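LbaCas13a (C2c2) (Lachnospiraceae bacterium, PDB 5W1H) binds a CRISPR guide RNA and, directed by it, probably cleaves target and other RNA, with a preference for adenosine sites. Local coordinates at residues 565-570 with 906-911; 527-532 with 598-603. All coordinates share one frame; numbering follows the deposited sequence.

Along the chain from the N terminus, the segments come in the order 527-532, 565-570, 598-603 and 906-911, so contacts 1 and 2 cross. Contact 2 closes the shorter loop, bringing the turn that follows helix 486-517 back to the C-terminal end of helix 588-602. Contact 1 begins inside that loop, just after helix 559-564, and ends far downstream on helix 901-911. The two meet directly where Ile908 packs on Val598 and Ile599, and Trp906 and Val909 on Met602. Together they join sequence-distant pieces of one helical bundle, consistent with the split first HEPN domain of Cas13a.

Contact 1. Residues 565-570 with 906-911; sequences QYFGGH and WYIVSR
Phe567 and Arg911 meet where the loop after helix 559-564 lies against the last turn of helix 901-911, a buried join within the all-helical bundle that probably forms the split HEPN1 domain of Cas13a. The arginine side chain starts at a CB directed toward the loop. Arg911 CG rests 3.5 Å from Tyr907 CE1, one helical turn back. Bends at chi2 (-42°) and chi3 (-132°) then lead CD and NE past the Phe567 ring to the loop backbone. There Arg911 CZ comes 3.3 Å from Tyr566 O, which sits over one face of the guanidinium, 3.0 Å above its plane. NH1 is near the same oxygen, but the angle is too poor for a hydrogen bond. Arg911 NH2, at the tip, lies 3.4 Å from Phe567 CA and forms a salt bridge with Glu631 of helix 621-632. The other oxygen of that carboxylate is hydrogen-bonded to Tyr907 OH, so Glu631 ties together two residues of one helix face. A leucine in place of Arg911 would probably leave Glu631 without its cationic mate and open a gap beside the Phe567 backbone.

The Phe567 ring fills the space beyond. Its CG is anti to the carbonyl carbon (chi1 -67°), which swings the ring toward helix 901-911; Tyr907 OH lies at its edge, 3.8 Å from Phe567 CE1, and Ile908 CD1 reaches Phe567 CZ at 4.1 Å. The Phe912 ring also meets it. Tyr566 O is satisfied by a water bridge instead of by the arginine: one water donates to it at 2.8 Å and to Arg911 O at 2.7 Å.

Contact 2. Residues 527-532 with 598-603; sequences FLLLKP and VIYSMR
Helix 588-602 is followed by Arg603, which opens an R-X4-H sequence, the signature of HEPN ribonucleases; the short 3-10 segment 527-529 packs across this junction. Leu528 is the wedge. Its CD2 meets Ile599 CG2 at 3.9 Å, the two chains set nearly perpendicular, while its CB lies 4.0 Å from Tyr600 CD1. The other branch, Leu528 CD1, sits over one face of the Arg603 guanidinium, 3.5 Å from Arg603 NH2, the leucine and arginine reaching toward each other. With CG anti to the backbone N (chi1 -179°) and a bend at chi3, Arg603 reaches back to the turn, where NH1 makes a salt bridge with Asp526, just ahead of the 3-10 segment. Apolar packing against Leu528 and the charge pair to Asp526 together probably fix the plane of the guanidinium.

Leu529 extends the packing on the less buried side: its CD2 is 3.8 Å from Tyr600 CE1 and also approaches Arg603 NH1. The phenol points past both leucines to Lys1202, whose carbonyl oxygen hydrogen-bonds Tyr600 OH. Deeper in, Leu528 also touches Ala510 of helix 486-517. An arginine set just beyond a helix, opening an R-X4-H sequence, is typical of the HEPN fold.

Contact 1. Residues 565-570 with 906-911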
ATOM      1  N   GLN A 565     -14.609   0.782  30.518  1.00 28.94           N
ATOM      2  CA  GLN A 565     -15.424   0.468  29.348  1.00 28.48           C
ATOM      3  C   GLN A 565     -14.584  -0.208  28.274  1.00 30.48           C
ATOM      4  O   GLN A 565     -15.054  -1.124  27.589  1.00 28.48           O
ATOM      5  CB  GLN A 565     -16.077   1.734  28.784  1.00 32.41           C
ATOM      6  CG  GLN A 565     -17.148   2.360  29.665  1.00 33.25           C
ATOM      7  CD  GLN A 565     -17.813   3.560  29.013  1.00 38.82           C
ATOM      8  OE1 GLN A 565     -17.950   3.621  27.792  1.00 50.38           O
ATOM      9  NE2 GLN A 565     -18.228   4.523  29.828  1.00 51.44           N
ATOM     10  N   TYR A 566     -13.332   0.223  28.123  1.00 30.58           N
ATOM     11  CA  TYR A 566     -12.431  -0.353  27.134  1.00 30.06           C
ATOM     12  C   TYR A 566     -11.789  -1.649  27.607  1.00 29.52           C
ATOM     13  O   TYR A 566     -11.110  -2.313  26.814  1.00 26.20           O
ATOM     14  CB  TYR A 566     -11.368   0.677  26.755  1.00 28.80           C
ATOM     15  CG  TYR A 566     -11.979   1.878  26.077  1.00 29.90           C
ATOM     16  CD1 TYR A 566     -12.437   2.962  26.819  1.00 29.49           C
ATOM     17  CD2 TYR A 566     -12.140   1.912  24.699  1.00 28.63           C
ATOM     18  CE1 TYR A 566     -13.016   4.052  26.200  1.00 31.16           C
ATOM     19  CE2 TYR A 566     -12.715   2.998  24.072  1.00 28.16           C
ATOM     20  CZ  TYR A 566     -13.154   4.065  24.827  1.00 31.52           C
ATOM     21  OH  TYR A 566     -13.732   5.148  24.207  1.00 29.93           O
ATOM     22  N   PHE A 567     -11.999  -2.026  28.868  1.00 29.19           N
ATOM     23  CA  PHE A 567     -11.585  -3.319  29.391  1.00 28.97           C
ATOM     24  C   PHE A 567     -12.790  -4.212  29.679  1.00 31.05           C
ATOM     25  O   PHE A 567     -12.767  -5.029  30.603  1.00 31.43           O
ATOM     26  CB  PHE A 567     -10.719  -3.133  30.638  1.00 30.88           C
ATOM     27  CG  PHE A 567      -9.381  -2.493  30.354  1.00 28.59           C
ATOM     28  CD1 PHE A 567      -8.291  -3.268  29.992  1.00 28.94           C
ATOM     29  CD2 PHE A 567      -9.222  -1.119  30.428  1.00 28.67           C
ATOM     30  CE1 PHE A 567      -7.064  -2.688  29.723  1.00 30.56           C
ATOM     31  CE2 PHE A 567      -7.998  -0.531  30.158  1.00 28.19           C
ATOM     32  CZ  PHE A 567      -6.917  -1.318  29.806  1.00 32.45           C
ATOM     33  N   GLY A 568     -13.857  -4.052  28.894  1.00 30.36           N
ATOM     34  CA  GLY A 568     -15.018  -4.916  28.963  1.00 32.56           C
ATOM     35  C   GLY A 568     -16.135  -4.457  29.877  1.00 32.10           C
ATOM     36  O   GLY A 568     -17.165  -5.137  29.949  1.00 32.86           O
ATOM     37  N   GLY A 569     -15.973  -3.340  30.568  1.00 30.80           N
ATOM     38  CA  GLY A 569     -16.979  -2.860  31.507  1.00 31.41           C
ATOM     39  C   GLY A 569     -16.503  -3.049  32.937  1.00 33.75           C
ATOM     40  O   GLY A 569     -15.900  -4.074  33.282  1.00 32.81           O
ATOM     41  N   HIS A 570     -16.781  -2.054  33.785  1.00 33.10           N
ATOM     42  CA  HIS A 570     -16.250  -2.085  35.145  1.00 36.25           C
ATOM     43  C   HIS A 570     -16.847  -3.211  35.980  1.00 36.83           C
ATOM     44  O   HIS A 570     -16.253  -3.591  36.995  1.00 33.89           O
ATOM     45  CB  HIS A 570     -16.467  -0.736  35.839  1.00 36.28           C
ATOM     46  CG  HIS A 570     -17.895  -0.448  36.188  1.00 37.69           C
ATOM     47  ND1 HIS A 570     -18.680   0.417  35.456  1.00 38.87           N
ATOM     48  CD2 HIS A 570     -18.672  -0.892  37.205  1.00 38.00           C
ATOM     49  CE1 HIS A 570     -19.882   0.485  36.000  1.00 40.67           C
ATOM     50  NE2 HIS A 570     -19.903  -0.300  37.062  1.00 42.33           N
ATOM     51  N   TRP A 906       2.371  -3.567  23.419  1.00 23.25           N
ATOM     52  CA  TRP A 906       1.513  -4.216  22.433  1.00 25.42           C
ATOM     53  C   TRP A 906       0.134  -4.485  23.012  1.00 24.58           C
ATOM     54  O   TRP A 906      -0.881  -4.342  22.321  1.00 23.91           O
ATOM     55  CB  TRP A 906       2.148  -5.520  21.951  1.00 23.57           C
ATOM     56  CG  TRP A 906       3.354  -5.327  21.098  1.00 26.22           C
ATOM     57  CD1 TRP A 906       4.655  -5.402  21.495  1.00 29.04           C
ATOM     58  CD2 TRP A 906       3.377  -5.025  19.698  1.00 24.84           C
ATOM     59  NE1 TRP A 906       5.489  -5.168  20.431  1.00 29.04           N
ATOM     60  CE2 TRP A 906       4.731  -4.934  19.314  1.00 27.70           C
ATOM     61  CE3 TRP A 906       2.388  -4.822  18.732  1.00 27.73           C
ATOM     62  CZ2 TRP A 906       5.121  -4.645  18.008  1.00 29.46           C
ATOM     63  CZ3 TRP A 906       2.776  -4.539  17.432  1.00 28.20           C
ATOM     64  CH2 TRP A 906       4.131  -4.456  17.082  1.00 30.02           C
ATOM     65  N   TYR A 907       0.084  -4.867  24.289  1.00 24.66           N
ATOM     66  CA  TYR A 907      -1.181  -5.143  24.958  1.00 27.23           C
ATOM     67  C   TYR A 907      -2.082  -3.916  24.964  1.00 23.61           C
ATOM     68  O   TYR A 907      -3.209  -3.960  24.462  1.00 23.64           O
ATOM     69  CB  TYR A 907      -0.905  -5.633  26.381  1.00 25.39           C
ATOM     70  CG  TYR A 907      -2.128  -5.748  27.261  1.00 28.95           C
ATOM     71  CD1 TYR A 907      -3.277  -6.390  26.814  1.00 27.41           C
ATOM     72  CD2 TYR A 907      -2.122  -5.241  28.554  1.00 27.15           C
ATOM     73  CE1 TYR A 907      -4.394  -6.505  27.626  1.00 29.68           C
ATOM     74  CE2 TYR A 907      -3.235  -5.349  29.371  1.00 31.25           C
ATOM     75  CZ  TYR A 907      -4.367  -5.983  28.901  1.00 27.87           C
ATOM     76  OH  TYR A 907      -5.472  -6.097  29.713  1.00 29.55           O
ATOM     77  N   ILE A 908      -1.592  -2.802  25.508  1.00 23.24           N
ATOM     78  CA  ILE A 908      -2.456  -1.641  25.703  1.00 21.16           C
ATOM     79  C   ILE A 908      -2.815  -0.997  24.367  1.00 22.25           C
ATOM     80  O   ILE A 908      -3.966  -0.602  24.149  1.00 23.21           O
ATOM     81  CB  ILE A 908      -1.792  -0.635  26.661  1.00 23.93           C
ATOM     82  CG1 ILE A 908      -1.636  -1.247  28.058  1.00 24.03           C
ATOM     83  CG2 ILE A 908      -2.605   0.655  26.734  1.00 21.35           C
ATOM     84  CD1 ILE A 908      -2.954  -1.574  28.742  1.00 25.68           C
ATOM     85  N   VAL A 909      -1.845  -0.878  23.454  1.00 20.45           N
ATOM     86  CA  VAL A 909      -2.124  -0.268  22.154  1.00 22.84           C
ATOM     87  C   VAL A 909      -3.189  -1.066  21.409  1.00 23.09           C
ATOM     88  O   VAL A 909      -4.176  -0.508  20.914  1.00 20.79           O
ATOM     89  CB  VAL A 909      -0.831  -0.137  21.329  1.00 23.87           C
ATOM     90  CG1 VAL A 909      -1.151   0.273  19.899  1.00 21.18           C
ATOM     91  CG2 VAL A 909       0.104   0.879  21.967  1.00 23.34           C
ATOM     92  N   SER A 910      -3.018  -2.389  21.332  1.00 21.69           N
ATOM     93  CA  SER A 910      -4.015  -3.201  20.640  1.00 22.50           C
ATOM     94  C   SER A 910      -5.341  -3.230  21.393  1.00 25.36           C
ATOM     95  O   SER A 910      -6.406  -3.251  20.764  1.00 22.38           O
ATOM     96  CB  SER A 910      -3.492  -4.624  20.415  1.00 21.97           C
ATOM     97  OG  SER A 910      -3.379  -5.343  21.633  1.00 25.43           O
ATOM     98  N   ARG A 911      -5.300  -3.211  22.730  1.00 24.29           N
ATOM     99  CA  ARG A 911      -6.529  -3.320  23.516  1.00 26.11           C
ATOM    100  C   ARG A 911      -7.460  -2.136  23.291  1.00 22.41           C
ATOM    101  O   ARG A 911      -8.678  -2.269  23.458  1.00 22.83           O
ATOM    102  CB  ARG A 911      -6.203  -3.440  25.006  1.00 24.90           C
ATOM    103  CG  ARG A 911      -6.619  -4.750  25.657  1.00 33.24           C
ATOM    104  CD  ARG A 911      -7.988  -5.199  25.185  1.00 32.24           C
ATOM    105  NE  ARG A 911      -8.879  -5.587  26.276  1.00 29.34           N
ATOM    106  CZ  ARG A 911     -10.201  -5.458  26.216  1.00 29.13           C
ATOM    107  NH1 ARG A 911     -10.760  -4.948  25.127  1.00 26.02           N
ATOM    108  NH2 ARG A 911     -10.964  -5.822  27.238  1.00 28.14           N
TER
HETATM  109  O   HOH W   1     -11.080  -1.354  24.196  1.00 28.06           O

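Contact 2. Residues 527-532 with 598-603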
ATOM      1  N   PHE A 527      -3.414  14.224  22.902  1.00 28.32           N
ATOM      2  CA  PHE A 527      -3.690  13.615  24.199  1.00 30.00           C
ATOM      3  C   PHE A 527      -2.433  13.019  24.822  1.00 29.10           C
ATOM      4  O   PHE A 527      -2.241  13.097  26.043  1.00 29.26           O
ATOM      5  CB  PHE A 527      -4.771  12.546  24.037  1.00 31.23           C
ATOM      6  CG  PHE A 527      -4.903  11.630  25.216  1.00 28.83           C
ATOM      7  CD1 PHE A 527      -5.394  12.098  26.424  1.00 28.56           C
ATOM      8  CD2 PHE A 527      -4.551  10.294  25.114  1.00 30.11           C
ATOM      9  CE1 PHE A 527      -5.525  11.255  27.508  1.00 31.37           C
ATOM     10  CE2 PHE A 527      -4.680   9.444  26.194  1.00 28.11           C
ATOM     11  CZ  PHE A 527      -5.167   9.927  27.394  1.00 31.71           C
ATOM     12  N   LEU A 528      -1.563  12.428  24.002  1.00 26.70           N
ATOM     13  CA  LEU A 528      -0.365  11.777  24.521  1.00 28.70           C
ATOM     14  C   LEU A 528       0.637  12.762  25.106  1.00 30.84           C
ATOM     15  O   LEU A 528       1.511  12.349  25.875  1.00 31.03           O
ATOM     16  CB  LEU A 528       0.310  10.958  23.421  1.00 26.53           C
ATOM     17  CG  LEU A 528      -0.487   9.762  22.899  1.00 26.55           C
ATOM     18  CD1 LEU A 528       0.316   8.989  21.860  1.00 22.93           C
ATOM     19  CD2 LEU A 528      -0.896   8.856  24.057  1.00 26.28           C
ATOM     20  N   LEU A 529       0.540  14.045  24.769  1.00 31.67           N
ATOM     21  CA  LEU A 529       1.474  15.035  25.286  1.00 30.33           C
ATOM     22  C   LEU A 529       0.947  15.771  26.513  1.00 35.14           C
ATOM     23  O   LEU A 529       1.600  16.707  26.985  1.00 33.20           O
ATOM     24  CB  LEU A 529       1.852  16.030  24.187  1.00 31.53           C
ATOM     25  CG  LEU A 529       2.627  15.405  23.020  1.00 31.73           C
ATOM     26  CD1 LEU A 529       3.182  16.470  22.089  1.00 33.62           C
ATOM     27  CD2 LEU A 529       3.744  14.492  23.533  1.00 33.26           C
ATOM     28  N   LEU A 530      -0.204  15.370  27.050  1.00 32.36           N
ATOM     29  CA  LEU A 530      -0.658  15.951  28.306  1.00 34.25           C
ATOM     30  C   LEU A 530       0.257  15.511  29.445  1.00 33.85           C
ATOM     31  O   LEU A 530       0.872  14.443  29.400  1.00 31.72           O
ATOM     32  CB  LEU A 530      -2.105  15.555  28.602  1.00 30.79           C
ATOM     33  CG  LEU A 530      -3.158  16.079  27.620  1.00 32.54           C
ATOM     34  CD1 LEU A 530      -4.559  15.756  28.109  1.00 32.08           C
ATOM     35  CD2 LEU A 530      -2.994  17.578  27.395  1.00 33.51           C
ATOM     36  N   LYS A 531       0.351  16.354  30.466  1.00 34.48           N
ATOM     37  CA  LYS A 531       1.307  16.153  31.544  1.00 34.87           C
ATOM     38  C   LYS A 531       0.618  15.618  32.793  1.00 34.30           C
ATOM     39  O   LYS A 531      -0.596  15.770  32.961  1.00 33.09           O
ATOM     40  CB  LYS A 531       2.027  17.471  31.856  1.00 37.03           C
ATOM     41  CG  LYS A 531       2.949  17.941  30.735  1.00 36.81           C
ATOM     42  CD  LYS A 531       4.097  16.960  30.520  1.00 42.09           C
ATOM     43  CE  LYS A 531       4.926  17.306  29.288  1.00 44.02           C
ATOM     44  NZ  LYS A 531       4.581  16.446  28.115  1.00 47.46           N
ATOM     45  N   PRO A 532       1.364  14.964  33.688  1.00 33.33           N
ATOM     46  CA  PRO A 532       0.749  14.403  34.898  1.00 37.97           C
ATOM     47  C   PRO A 532       0.108  15.474  35.773  1.00 34.62           C
ATOM     48  O   PRO A 532       0.381  16.670  35.646  1.00 35.85           O
ATOM     49  CB  PRO A 532       1.925  13.729  35.614  1.00 36.53           C
ATOM     50  CG  PRO A 532       2.899  13.428  34.526  1.00 39.94           C
ATOM     51  CD  PRO A 532       2.779  14.572  33.561  1.00 37.02           C
ATOM     52  N   VAL A 598       1.941   4.360  28.484  1.00 24.64           N
ATOM     53  CA  VAL A 598       2.200   3.121  27.754  1.00 23.44           C
ATOM     54  C   VAL A 598       2.082   3.360  26.256  1.00 21.88           C
ATOM     55  O   VAL A 598       2.966   2.993  25.474  1.00 20.94           O
ATOM     56  CB  VAL A 598       1.242   2.008  28.212  1.00 25.76           C
ATOM     57  CG1 VAL A 598       1.479   0.746  27.392  1.00 24.13           C
ATOM     58  CG2 VAL A 598       1.402   1.723  29.693  1.00 27.80           C
ATOM     59  N   ILE A 599       0.976   3.978  25.839  1.00 23.86           N
ATOM     60  CA  ILE A 599       0.742   4.216  24.419  1.00 23.86           C
ATOM     61  C   ILE A 599       1.805   5.149  23.853  1.00 25.70           C
ATOM     62  O   ILE A 599       2.332   4.919  22.757  1.00 23.58           O
ATOM     63  CB  ILE A 599      -0.680   4.770  24.208  1.00 22.75           C
ATOM     64  CG1 ILE A 599      -1.721   3.730  24.634  1.00 21.86           C
ATOM     65  CG2 ILE A 599      -0.886   5.188  22.757  1.00 24.43           C
ATOM     66  CD1 ILE A 599      -3.130   4.267  24.697  1.00 23.06           C
ATOM     67  N   TYR A 600       2.150   6.206  24.594  1.00 27.16           N
ATOM     68  CA  TYR A 600       3.135   7.159  24.093  1.00 27.37           C
ATOM     69  C   TYR A 600       4.500   6.507  23.906  1.00 25.02           C
ATOM     70  O   TYR A 600       5.232   6.848  22.971  1.00 23.97           O
ATOM     71  CB  TYR A 600       3.256   8.361  25.033  1.00 25.56           C
ATOM     72  CG  TYR A 600       4.388   9.283  24.638  1.00 27.49           C
ATOM     73  CD1 TYR A 600       4.243  10.177  23.585  1.00 28.13           C
ATOM     74  CD2 TYR A 600       5.612   9.244  25.303  1.00 30.31           C
ATOM     75  CE1 TYR A 600       5.279  11.015  23.208  1.00 28.64           C
ATOM     76  CE2 TYR A 600       6.654  10.079  24.933  1.00 28.67           C
ATOM     77  CZ  TYR A 600       6.480  10.964  23.886  1.00 31.14           C
ATOM     78  OH  TYR A 600       7.515  11.793  23.509  1.00 28.08           O
ATOM     79  N   SER A 601       4.868   5.579  24.793  1.00 24.37           N
ATOM     80  CA  SER A 601       6.181   4.952  24.689  1.00 28.50           C
ATOM     81  C   SER A 601       6.322   4.132  23.416  1.00 26.40           C
ATOM     82  O   SER A 601       7.445   3.797  23.028  1.00 27.12           O
ATOM     83  CB  SER A 601       6.458   4.072  25.910  1.00 30.00           C
ATOM     84  OG  SER A 601       5.658   2.903  25.895  1.00 28.72           O
ATOM     85  N   MET A 602       5.216   3.805  22.750  1.00 24.91           N
ATOM     86  CA  MET A 602       5.305   3.119  21.472  1.00 28.01           C
ATOM     87  C   MET A 602       5.380   4.078  20.291  1.00 24.91           C
ATOM     88  O   MET A 602       5.755   3.655  19.193  1.00 24.66           O
ATOM     89  CB  MET A 602       4.116   2.171  21.294  1.00 25.65           C
ATOM     90  CG  MET A 602       4.438   0.957  20.432  1.00 31.99           C
ATOM     91  SD  MET A 602       3.155  -0.302  20.510  1.00 42.08           S
ATOM     92  CE  MET A 602       3.976  -1.649  19.671  1.00 34.05           C
ATOM     93  N   ARG A 603       5.043   5.352  20.488  1.00 25.41           N
ATOM     94  CA  ARG A 603       5.143   6.321  19.404  1.00 28.57           C
ATOM     95  C   ARG A 603       6.607   6.636  19.128  1.00 26.97           C
ATOM     96  O   ARG A 603       7.377   6.908  20.055  1.00 24.69           O
ATOM     97  CB  ARG A 603       4.383   7.604  19.754  1.00 27.31           C
ATOM     98  CG  ARG A 603       4.423   8.661  18.652  1.00 30.30           C
ATOM     99  CD  ARG A 603       4.111  10.059  19.191  1.00 30.48           C
ATOM    100  NE  ARG A 603       2.681  10.339  19.170  1.00 35.57           N
ATOM    101  CZ  ARG A 603       2.116  11.434  19.672  1.00 30.44           C
ATOM    102  NH1 ARG A 603       2.856  12.374  20.248  1.00 31.04           N
ATOM    103  NH2 ARG A 603       0.803  11.585  19.594  1.00 26.61           N
TER